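Local structure of kelch domain-containing protein (Colletotrichum graminicola M1.001, 5C86) at residues A[76-79]-A[83-86]; A[85-90]-A[121-126]; A[388-393]-A[399-404]; A[403-408]-A[463-468]; A[257-260]-A[265-268]. The protein probably oxidises alcohols at a copper site as a fungal member of the galactose oxidase and glyoxal oxidase (AA5) family. One frame throughout, in Å; residues are numbered along the deposited sequence. Where two conformers were deposited one is given.

Contact 1: residues A[76-79]-A[83-86]; sequences TSLD and RIIV
Asp79 meets Arg83 because its CG is tucked between its own N and carbonyl carbon (chi1 78°), while the arginine chain bends at chi3 (-52°) and offers the flank of its guanidinium. NE and NH2 both donate to one carboxylate oxygen, with Arg83 NE 2.8 Å from Asp79 OD2 on the syn side of that atom. The two flat groups are nearly coplanar in this salt bridge. The second oxygen serves the backbone: Arg83 N comes to Asp79 OD1 at 2.8 Å from above the carboxylate plane, and Asp81 N in the turn bonds to the same atom. Asp79 N in turn donates to Arg83 O at 2.9 Å. Grips on both oxygens should fix the rotation of the carboxylate.

Farther from the turn, Ser77 and Ile85 make an antiparallel hydrogen-bonded pair, with Ile85 N 2.8 Å from Ser77 O. In the adjacent non-hydrogen-bonded pair, Leu78 and Ile84 lie side by side, Leu78 CG 4.2 Å from Ile84 CG1, on the face that also carries Thr76 and Val86. On the other face Ile85 CD1 packs 3.9 Å from Asp79 CB, and Ser77 OG bonds to Ser123 OG. The whole is a buried beta hairpin, the first two strands of a four-stranded kelch propeller blade. Its Thr76 side chain lies about 8 Å from that of His423, a ligand in the copper-bound protein.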
# COMPACT_ATOMS: atom_id res chain seq x y z
N THR A 76 -8.25 0.54 4.57
CA THR A 76 -7.43 1.74 4.91
C THR A 76 -7.32 2.56 3.63
O THR A 76 -7.13 2.00 2.53
CB THR A 76 -6.08 1.43 5.40
OG1 THR A 76 -5.32 0.73 4.40
CG2 THR A 76 -6.12 0.60 6.61
N SER A 77 -7.34 3.86 3.75
CA SER A 77 -7.01 4.78 2.64
C SER A 77 -6.57 6.09 3.19
O SER A 77 -6.94 6.44 4.33
CB SER A 77 -8.18 5.04 1.71
OG SER A 77 -8.60 3.85 1.01
N LEU A 78 -5.72 6.82 2.45
CA LEU A 78 -5.39 8.20 2.75
C LEU A 78 -6.13 9.13 1.85
O LEU A 78 -6.18 8.95 0.66
CB LEU A 78 -3.93 8.46 2.60
CG LEU A 78 -3.13 8.02 3.80
CD1 LEU A 78 -3.01 6.50 3.84
CD2 LEU A 78 -1.72 8.55 3.88
N ASP A 79 -6.79 10.13 2.40
CA ASP A 79 -7.59 11.02 1.61
C ASP A 79 -6.76 12.20 1.04
O ASP A 79 -5.55 12.24 1.19
CB ASP A 79 -8.83 11.55 2.42
CG ASP A 79 -8.53 12.64 3.39
OD1 ASP A 79 -7.37 13.08 3.65
OD2 ASP A 79 -9.58 13.05 4.05
N ARG A 83 -5.36 12.56 5.56
CA ARG A 83 -5.98 11.91 6.69
C ARG A 83 -6.06 10.43 6.40
O ARG A 83 -6.31 10.05 5.24
CB ARG A 83 -7.39 12.49 6.88
CG ARG A 83 -7.33 13.98 7.19
CD ARG A 83 -8.70 14.46 7.63
NE ARG A 83 -9.71 14.08 6.70
CZ ARG A 83 -11.03 14.00 6.92
NH1 ARG A 83 -11.56 14.41 8.09
NH2 ARG A 83 -11.82 13.62 5.96
N ILE A 84 -5.80 9.63 7.43
CA ILE A 84 -5.90 8.15 7.33
C ILE A 84 -7.30 7.73 7.73
O ILE A 84 -7.71 7.95 8.88
CB ILE A 84 -4.86 7.46 8.19
CG1 ILE A 84 -3.46 7.98 7.94
CG2 ILE A 84 -4.99 5.96 8.00
CD1 ILE A 84 -2.49 7.62 8.97
N ILE A 85 -8.03 7.24 6.78
CA ILE A 85 -9.41 6.80 6.97
C ILE A 85 -9.46 5.29 7.06
O ILE A 85 -9.09 4.59 6.10
CB ILE A 85 -10.31 7.33 5.88
CG1 ILE A 85 -10.37 8.92 5.91
CG2 ILE A 85 -11.75 6.76 6.01
CD1 ILE A 85 -11.22 9.57 4.84
N VAL A 86 -9.90 4.73 8.21
CA VAL A 86 -9.93 3.33 8.48
C VAL A 86 -11.38 2.88 8.68
O VAL A 86 -12.10 3.46 9.48
CB VAL A 86 -9.04 3.02 9.68
CG1 VAL A 86 -9.03 1.58 10.04
CG2 VAL A 86 -7.59 3.48 9.47

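Contact 2: residues A[85-90]-A[121-126]; sequences IVTGGS and QSSCTT
Thr87 and Gln121 bridge two backbones that run in roughly opposite directions but are too far apart to pair: the CA atoms of Thr87 and Ser123 are 8.0 Å apart, and no main-chain hydrogen bond joins the segments. Strand 85-87 is followed by Gly88 and Gly89, both at positive phi (65° and 91°). The two glycines after this strand are consistent with the double glycine of kelch repeats.

The gap is crossed by the amide of Gln121, whose chain bends at chi2 and brings NE2 against both oxygens of Thr87. Two weak hydrogen bonds result, Gln121 NE2 to Thr87 O at 2.8 Å and Gln121 NE2 to Thr87 OG1 at 2.9 Å, each well off straight. The threonine hydroxyl stands between its backbone N and carbonyl carbon (chi1 43°), where it can share Gln121 NE2 with Thr87 O. A bound water carries the link onward: it donates to Ile85 O at 3.0 Å and hydrogen-bonds to Thr87 OG1 at 2.8 Å and to Ser123 OG at 2.9 Å. Ser123 OG has a further partner in Ser77 OG.

Tyr120, a ligand in the copper-bound protein though no copper is present here, precedes Gln121, and their side chains are about 5 Å apart. The contact joins two successive propeller blades: strand 84-87 is flanked by 75-78 and 95-98 in one sheet, while strand 122-125 is the end strand of the next, with Ser123 packed on Ile131 and Val133 of strand 131-134.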
# COMPACT_ATOMS: atom_id res chain seq x y z
N ILE A 85 -8.03 7.24 6.78
CA ILE A 85 -9.41 6.80 6.97
C ILE A 85 -9.46 5.29 7.06
O ILE A 85 -9.09 4.59 6.10
CB ILE A 85 -10.31 7.33 5.88
CG1 ILE A 85 -10.37 8.92 5.91
CG2 ILE A 85 -11.75 6.76 6.01
CD1 ILE A 85 -11.22 9.57 4.84
N VAL A 86 -9.90 4.73 8.21
CA VAL A 86 -9.93 3.33 8.48
C VAL A 86 -11.38 2.88 8.68
O VAL A 86 -12.10 3.46 9.48
CB VAL A 86 -9.04 3.02 9.68
CG1 VAL A 86 -9.03 1.58 10.04
CG2 VAL A 86 -7.59 3.48 9.47
N THR A 87 -11.77 1.83 7.99
CA THR A 87 -13.16 1.39 7.91
C THR A 87 -13.29 -0.02 8.42
O THR A 87 -12.58 -0.93 8.00
CB THR A 87 -13.71 1.45 6.51
OG1 THR A 87 -12.75 0.95 5.51
CG2 THR A 87 -14.04 2.84 6.14
N GLY A 88 -14.31 -0.25 9.25
CA GLY A 88 -14.72 -1.64 9.59
C GLY A 88 -13.70 -2.40 10.34
O GLY A 88 -12.89 -1.87 11.11
N GLY A 89 -13.70 -3.71 10.08
CA GLY A 89 -12.89 -4.61 10.82
C GLY A 89 -13.66 -5.15 12.04
O GLY A 89 -14.83 -5.45 11.90
N SER A 90 -12.98 -5.28 13.14
CA SER A 90 -13.66 -5.85 14.32
C SER A 90 -14.87 -4.99 14.70
O SER A 90 -15.99 -5.52 15.03
CB SER A 90 -12.69 -6.06 15.44
OG SER A 90 -11.82 -7.14 15.23
N GLN A 121 -12.29 -5.87 3.74
CA GLN A 121 -12.59 -5.20 2.51
C GLN A 121 -11.29 -4.54 2.00
O GLN A 121 -10.35 -4.38 2.75
CB GLN A 121 -13.68 -4.15 2.71
CG GLN A 121 -13.25 -2.89 3.43
CD GLN A 121 -13.45 -2.98 4.92
OE1 GLN A 121 -13.42 -4.07 5.54
NE2 GLN A 121 -13.71 -1.81 5.54
N SER A 122 -11.36 -4.09 0.77
CA SER A 122 -10.38 -3.12 0.29
C SER A 122 -11.09 -1.77 0.13
O SER A 122 -12.28 -1.68 -0.27
CB SER A 122 -9.79 -3.62 -0.99
OG SER A 122 -8.98 -4.78 -0.73
N SER A 123 -10.30 -0.74 0.39
CA SER A 123 -10.70 0.63 0.31
C SER A 123 -9.71 1.35 -0.60
O SER A 123 -8.48 1.15 -0.45
CB SER A 123 -10.56 1.19 1.72
OG SER A 123 -10.91 2.57 1.76
N CYS A 124 -10.19 2.28 -1.39
CA CYS A 124 -9.27 3.13 -2.15
C CYS A 124 -9.82 4.52 -2.35
O CYS A 124 -11.03 4.74 -2.47
CB CYS A 124 -8.97 2.49 -3.53
SG CYS A 124 -10.40 2.27 -4.66
N THR A 125 -8.89 5.47 -2.49
CA THR A 125 -9.14 6.83 -2.75
C THR A 125 -9.30 6.99 -4.23
O THR A 125 -8.40 6.67 -5.03
CB THR A 125 -8.05 7.71 -2.21
OG1 THR A 125 -7.96 7.51 -0.82
CG2 THR A 125 -8.36 9.17 -2.41
N THR A 126 -10.40 7.60 -4.68
CA THR A 126 -10.63 7.73 -6.10
C THR A 126 -10.06 9.07 -6.63
O THR A 126 -9.62 9.93 -5.87
CB THR A 126 -12.15 7.66 -6.48
OG1 THR A 126 -12.76 8.91 -6.06
CG2 THR A 126 -12.79 6.54 -5.76
O HOH W 1 -11.00 2.87 4.60

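Contact 3: residues A[388-393]-A[399-404]; sequences QSLSDT and APITIT
Leu390 and Ile403 belong to an antiparallel strand pair at the surface of the C-terminal early set domain, whose immunoglobulin-like sandwich is characteristic of the galactose oxidase family. Strands 388-390 and 400-404 lie 4.8 Å apart at closest approach and are almost exactly antiparallel. At one end the ladder slips by a residue: Gln388 N, 2.7 Å from Thr404 O, and Ser389 N, 3.1 Å from the same oxygen, both donate to it, which makes a classic beta bulge; Gln388 and Ser389 are each described in one of two deposited conformers. Thr404 N returns a straight bond to Ser389 O at 2.9 Å.

On the apolar face Leu390 lies alongside Ile403, and both point the same way. CD2 of Leu390 does the touching, 3.8 Å from Ile403 CG1 and 4.2 Å from Ile401 CG2.

Past Leu390 the first strand leaves the ladder, and a side chain takes the place of a main-chain acceptor. Ser391 N still donates to Thr402 O, but Thr402 N bonds to Ser391 OG at 2.8 Å and nearly straight (166°). With chi1 of 58° the serine hydroxyl is set toward the partner strand. A water near this turn donates to Pro400 O at 2.9 Å.

Strand 444-448 pairs with the far edge of 400-405, where Thr402 OG1 bonds to Thr446 OG1. From strand 459-466, Leu463 covers Leu390, Ile401 and Ile403, while Thr393 goes on to pair with Lys479 of strand 476-481.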
# COMPACT_ATOMS: atom_id res chain seq x y z
N GLN A 388 16.97 20.72 -1.49
CA GLN A 388 17.13 21.99 -0.77
C GLN A 388 15.82 22.79 -0.69
O GLN A 388 15.50 23.42 0.32
CB GLN A 388 18.20 22.87 -1.44
CG GLN A 388 18.47 24.17 -0.65
CD GLN A 388 19.33 25.16 -1.40
OE1 GLN A 388 19.80 24.89 -2.49
NE2 GLN A 388 19.55 26.33 -0.80
N SER A 389 15.03 22.76 -1.76
CA SER A 389 13.73 23.44 -1.69
C SER A 389 12.69 22.82 -2.65
O SER A 389 13.06 22.17 -3.61
CB SER A 389 13.93 24.95 -1.94
OG SER A 389 14.32 25.23 -3.25
N LEU A 390 11.41 23.01 -2.35
CA LEU A 390 10.33 22.87 -3.35
C LEU A 390 9.68 24.23 -3.44
O LEU A 390 9.50 24.97 -2.44
CB LEU A 390 9.29 21.89 -2.93
CG LEU A 390 9.73 20.47 -2.71
CD1 LEU A 390 8.55 19.60 -2.37
CD2 LEU A 390 10.42 19.89 -3.96
N SER A 391 9.23 24.57 -4.66
CA SER A 391 8.51 25.81 -4.86
C SER A 391 7.14 25.82 -4.31
O SER A 391 6.52 26.92 -4.17
CB SER A 391 8.41 26.15 -6.35
OG SER A 391 7.76 25.11 -7.04
N ASP A 392 6.55 24.67 -4.07
CA ASP A 392 5.21 24.59 -3.52
C ASP A 392 5.02 23.23 -2.95
O ASP A 392 5.64 22.26 -3.42
CB ASP A 392 4.14 24.76 -4.59
CG ASP A 392 3.78 26.17 -4.83
OD1 ASP A 392 3.34 26.90 -3.88
OD2 ASP A 392 3.99 26.60 -5.98
N THR A 393 4.22 23.15 -1.92
CA THR A 393 3.89 21.85 -1.29
C THR A 393 2.48 21.44 -1.39
O THR A 393 2.11 20.37 -0.88
CB THR A 393 4.26 21.78 0.19
OG1 THR A 393 3.51 22.79 0.87
CG2 THR A 393 5.68 21.89 0.37
N ALA A 399 0.18 21.04 -12.32
CA ALA A 399 0.86 22.23 -11.83
C ALA A 399 2.35 21.95 -11.79
O ALA A 399 2.80 20.81 -11.59
CB ALA A 399 0.33 22.61 -10.51
N PRO A 400 3.13 22.98 -11.95
CA PRO A 400 4.54 22.83 -11.86
C PRO A 400 5.04 22.85 -10.43
O PRO A 400 4.46 23.49 -9.57
CB PRO A 400 5.08 24.08 -12.62
CG PRO A 400 4.07 25.14 -12.27
CD PRO A 400 2.75 24.39 -12.26
N ILE A 401 6.17 22.15 -10.20
CA ILE A 401 6.93 22.19 -8.97
C ILE A 401 8.39 22.35 -9.38
O ILE A 401 8.92 21.54 -10.17
CB ILE A 401 6.83 20.91 -8.18
CG1 ILE A 401 5.39 20.68 -7.74
CG2 ILE A 401 7.65 20.99 -6.88
CD1 ILE A 401 5.26 19.30 -7.06
N THR A 402 9.06 23.37 -8.87
CA THR A 402 10.47 23.50 -9.05
C THR A 402 11.18 22.90 -7.81
O THR A 402 10.88 23.32 -6.67
CB THR A 402 10.91 24.96 -9.27
OG1 THR A 402 10.28 25.44 -10.48
CG2 THR A 402 12.41 25.07 -9.45
N ILE A 403 12.11 22.00 -8.05
CA ILE A 403 12.84 21.24 -7.06
C ILE A 403 14.25 21.81 -7.10
O ILE A 403 14.87 21.72 -8.16
CB ILE A 403 12.85 19.77 -7.41
CG1 ILE A 403 11.44 19.21 -7.57
CG2 ILE A 403 13.69 18.99 -6.34
CD1 ILE A 403 11.28 18.14 -8.59
N THR A 404 14.76 22.30 -6.00
CA THR A 404 16.18 22.79 -6.03
C THR A 404 17.03 21.80 -5.22
O THR A 404 16.74 21.56 -4.07
CB THR A 404 16.25 24.15 -5.38
OG1 THR A 404 15.38 25.04 -6.11
CG2 THR A 404 17.66 24.68 -5.44
O HOH W 2 12.65 25.15 -5.52
O HOH W 3 5.40 25.63 -7.85

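Contact 4: residues A[403-408]-A[463-468]; sequences ITMQDA and LFAMNE
Met405 O receives a hydrogen bond from Lys443 NZ, on a residue whose backbone also pairs with that of Met405, while the methionine side chain leaves the strand to press on Ala465. No polar bond crosses between 403-408 and 463-468; the meeting is wholly apolar and buried. The chain of Met405 bends at both chi2 (-56°) and chi3 (-63°), and this curl lays its last two atoms over one methyl: CE is 3.6 Å from Ala465 CB, and SD of Met405 is 3.7 Å from the same Ala465 CB. The alanine methyl therefore faces the thioether from the opposing strand, and the small side chain accepts the bulk of the larger one.

Two residues earlier on each strand, Ile403 and Leu463 reach toward each other tip to tip. Ile403 CD1 lies 3.7 Å from Leu463 CD2 and 4.0 Å from Leu463 CD1, and so sits against both branches of the leucine; for Leu463 one of two deposited conformers is described.

The CA atoms of Met405 and Ala465 are 8.4 Å apart, a spacing bridged by side chains and not by a beta ladder. It fits strands from the two facing sheets of the early set sandwich, with these four residues in the interior between them. Phe413 of strand 412-422 touches both Ile403 and Ala465 and widens the apolar cluster. Ile387 of strand 387-390 touches Ile403 and Met405 from their own side of the sandwich, and Tyr411 closes on Met405 while its OH bonds to Asp407 O.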
# COMPACT_ATOMS: atom_id res chain seq x y z
N ILE A 403 12.11 22.00 -8.05
CA ILE A 403 12.84 21.24 -7.06
C ILE A 403 14.25 21.81 -7.10
O ILE A 403 14.87 21.72 -8.16
CB ILE A 403 12.85 19.77 -7.41
CG1 ILE A 403 11.44 19.21 -7.57
CG2 ILE A 403 13.69 18.99 -6.34
CD1 ILE A 403 11.28 18.14 -8.59
N THR A 404 14.76 22.30 -6.00
CA THR A 404 16.18 22.79 -6.03
C THR A 404 17.03 21.80 -5.22
O THR A 404 16.74 21.56 -4.07
CB THR A 404 16.25 24.15 -5.38
OG1 THR A 404 15.38 25.04 -6.11
CG2 THR A 404 17.66 24.68 -5.44
N MET A 405 18.01 21.24 -5.88
CA MET A 405 18.96 20.26 -5.34
C MET A 405 20.11 20.99 -4.74
O MET A 405 20.56 22.03 -5.25
CB MET A 405 19.42 19.29 -6.41
CG MET A 405 18.28 18.58 -7.15
SD MET A 405 17.16 17.70 -6.02
CE MET A 405 18.32 16.52 -5.34
N GLN A 406 20.67 20.39 -3.71
CA GLN A 406 21.86 20.94 -3.03
C GLN A 406 23.08 21.00 -3.93
O GLN A 406 23.80 22.04 -3.91
CB GLN A 406 22.12 20.10 -1.79
CG GLN A 406 23.32 20.61 -0.96
CD GLN A 406 23.49 19.68 0.21
OE1 GLN A 406 22.74 19.77 1.13
NE2 GLN A 406 24.30 18.67 0.08
N ASP A 407 23.32 19.94 -4.69
CA ASP A 407 24.49 19.73 -5.51
C ASP A 407 24.08 19.67 -7.00
O ASP A 407 23.15 18.98 -7.37
CB ASP A 407 25.18 18.40 -5.17
CG ASP A 407 25.20 18.10 -3.65
OD1 ASP A 407 25.99 18.84 -3.01
OD2 ASP A 407 24.38 17.22 -3.10
N ALA A 408 24.82 20.30 -7.89
CA ALA A 408 24.55 20.18 -9.35
C ALA A 408 24.70 18.81 -9.83
O ALA A 408 25.57 18.06 -9.39
CB ALA A 408 25.48 21.11 -10.13
N LEU A 463 8.32 13.17 -2.89
CA LEU A 463 9.09 13.53 -4.08
C LEU A 463 10.50 13.04 -3.83
O LEU A 463 11.10 13.36 -2.82
CB LEU A 463 9.04 15.04 -4.34
CG LEU A 463 9.06 15.49 -5.78
CD1 LEU A 463 8.46 16.89 -6.02
CD2 LEU A 463 10.54 15.36 -6.23
N PHE A 464 10.97 12.16 -4.71
CA PHE A 464 12.35 11.70 -4.79
C PHE A 464 13.09 12.22 -5.99
O PHE A 464 12.54 12.28 -7.09
CB PHE A 464 12.36 10.19 -4.83
CG PHE A 464 11.88 9.49 -3.55
CD1 PHE A 464 12.81 9.28 -2.53
CD2 PHE A 464 10.59 9.02 -3.36
CE1 PHE A 464 12.46 8.64 -1.35
CE2 PHE A 464 10.22 8.33 -2.22
CZ PHE A 464 11.20 8.12 -1.23
N ALA A 465 14.37 12.52 -5.75
CA ALA A 465 15.27 12.90 -6.80
C ALA A 465 16.40 11.88 -6.75
O ALA A 465 16.91 11.58 -5.64
CB ALA A 465 15.81 14.27 -6.58
N MET A 466 16.80 11.39 -7.91
CA MET A 466 17.82 10.38 -8.04
C MET A 466 18.96 10.96 -8.87
O MET A 466 18.77 11.45 -9.97
CB MET A 466 17.26 9.10 -8.65
CG MET A 466 16.33 8.36 -7.69
SD MET A 466 14.93 7.51 -8.47
CE MET A 466 14.03 8.89 -9.20
N ASN A 467 20.20 10.90 -8.35
CA ASN A 467 21.34 11.32 -9.11
C ASN A 467 21.60 10.40 -10.29
O ASN A 467 20.86 9.43 -10.56
CB ASN A 467 22.57 11.49 -8.16
CG ASN A 467 23.16 10.21 -7.69
OD1 ASN A 467 22.89 9.13 -8.20
ND2 ASN A 467 24.07 10.32 -6.68
N GLU A 468 22.63 10.74 -11.05
CA GLU A 468 22.90 10.07 -12.28
C GLU A 468 23.22 8.59 -12.07
O GLU A 468 22.92 7.73 -12.95
CB GLU A 468 24.05 10.80 -13.02
CG GLU A 468 24.29 10.31 -14.43
CD GLU A 468 25.15 11.28 -15.28
OE1 GLU A 468 25.75 12.29 -14.76
OE2 GLU A 468 25.22 11.05 -16.51

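Contact 5: residues A[257-260]-A[265-268]; sequences LTLG and AVQV
Leu257 and Val268 lie side by side and point the same way, Leu257 CD2 meeting both valine branches, with 4.1 Å to Val268 CG1. Leu259 and Val266 are aligned alike, and one methyl does most of the work there: CG1 of Val266 stands anti to its own N (chi1 173°) and turns in toward the neighbouring strand. That puts Val266 CG1 3.8 Å from Leu257 CB and 4.1 Å from Leu259 CD1, so it fills the angle between the two leucines; it also comes within 3.6 Å of Thr258 O.

The backbones hold this row in register through the hydrogen-bonded pair of Thr258 and Gln267. Thr258 N donates to Gln267 O at 2.8 Å, and Gln267 N returns a longer bond to Thr258 O at 3.2 Å. Their side chains occupy the other face, where Thr258 OG1 bonds to Lys235 NZ and the glutamine end turns away.

Met198 of strand 197-202 touches Leu257, Val266 and Val268, and Leu190 of strand 188-191 touches Leu259 and Val266. The segments form an antiparallel beta hairpin of strands 254-258 and 267-270, the last two of a four-stranded propeller blade, packed by its leucine and valine face on the adjacent blade.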
# COMPACT_ATOMS: atom_id res chain seq x y z
N LEU A 257 0.09 -5.69 -15.92
CA LEU A 257 -1.18 -5.23 -16.46
C LEU A 257 -0.98 -3.85 -17.00
O LEU A 257 -0.25 -3.01 -16.36
CB LEU A 257 -2.27 -5.16 -15.38
CG LEU A 257 -2.42 -6.32 -14.42
CD1 LEU A 257 -3.67 -6.18 -13.57
CD2 LEU A 257 -2.25 -7.69 -14.91
N THR A 258 -1.58 -3.53 -18.18
CA THR A 258 -1.47 -2.18 -18.72
C THR A 258 -2.87 -1.68 -18.95
O THR A 258 -3.63 -2.31 -19.68
CB THR A 258 -0.66 -2.18 -20.06
OG1 THR A 258 0.64 -2.73 -19.90
CG2 THR A 258 -0.51 -0.76 -20.57
N LEU A 259 -3.24 -0.58 -18.31
CA LEU A 259 -4.55 -0.00 -18.30
C LEU A 259 -4.61 0.96 -19.43
O LEU A 259 -3.69 1.75 -19.59
CB LEU A 259 -4.85 0.74 -16.98
CG LEU A 259 -5.30 -0.20 -15.81
CD1 LEU A 259 -4.29 -1.28 -15.51
CD2 LEU A 259 -5.51 0.64 -14.59
N GLY A 260 -5.71 0.89 -20.19
CA GLY A 260 -5.98 1.91 -21.15
C GLY A 260 -7.08 2.76 -20.59
O GLY A 260 -6.89 3.45 -19.59
N ALA A 265 -10.67 -3.46 -22.24
CA ALA A 265 -9.90 -4.62 -21.80
C ALA A 265 -8.54 -4.15 -21.22
O ALA A 265 -7.96 -3.18 -21.68
CB ALA A 265 -9.65 -5.58 -22.96
N VAL A 266 -8.09 -4.84 -20.17
CA VAL A 266 -6.77 -4.60 -19.66
C VAL A 266 -5.82 -5.59 -20.28
O VAL A 266 -6.08 -6.78 -20.28
CB VAL A 266 -6.82 -4.73 -18.12
CG1 VAL A 266 -5.41 -4.65 -17.54
CG2 VAL A 266 -7.76 -3.71 -17.55
N GLN A 267 -4.70 -5.09 -20.75
CA GLN A 267 -3.70 -5.93 -21.39
C GLN A 267 -2.84 -6.61 -20.32
O GLN A 267 -2.52 -5.97 -19.29
CB GLN A 267 -2.87 -5.12 -22.39
CG GLN A 267 -3.76 -4.50 -23.51
CD GLN A 267 -4.51 -5.52 -24.36
OE1 GLN A 267 -4.12 -6.69 -24.46
NE2 GLN A 267 -5.59 -5.08 -25.01
N VAL A 268 -2.58 -7.88 -20.50
CA VAL A 268 -1.84 -8.68 -19.51
C VAL A 268 -0.64 -9.36 -20.14
O VAL A 268 -0.79 -10.10 -21.12
CB VAL A 268 -2.76 -9.73 -18.86
CG1 VAL A 268 -2.06 -10.56 -17.77
CG2 VAL A 268 -4.02 -9.08 -18.31

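In the fold
From the N terminus, contact 1 closes a short turn between the first two strands of one propeller blade. Contact 2 starts on the strand where contact 1 ends, shares Ile85 and Val86 with it, and spans some thirty residues to reach the next blade; the two also touch directly through Leu78 O and Thr125 OG1. Contact 5 closes another hairpin, in a later blade, and meets none of the others. In the C-terminal early set domain, contact 3 closes a short excursion, and contact 4 begins on its second strand and runs 55 residues on to the opposing sheet. Contacts 2 and 4, centres about 35 Å apart, lie on opposite sides of the chain's centre.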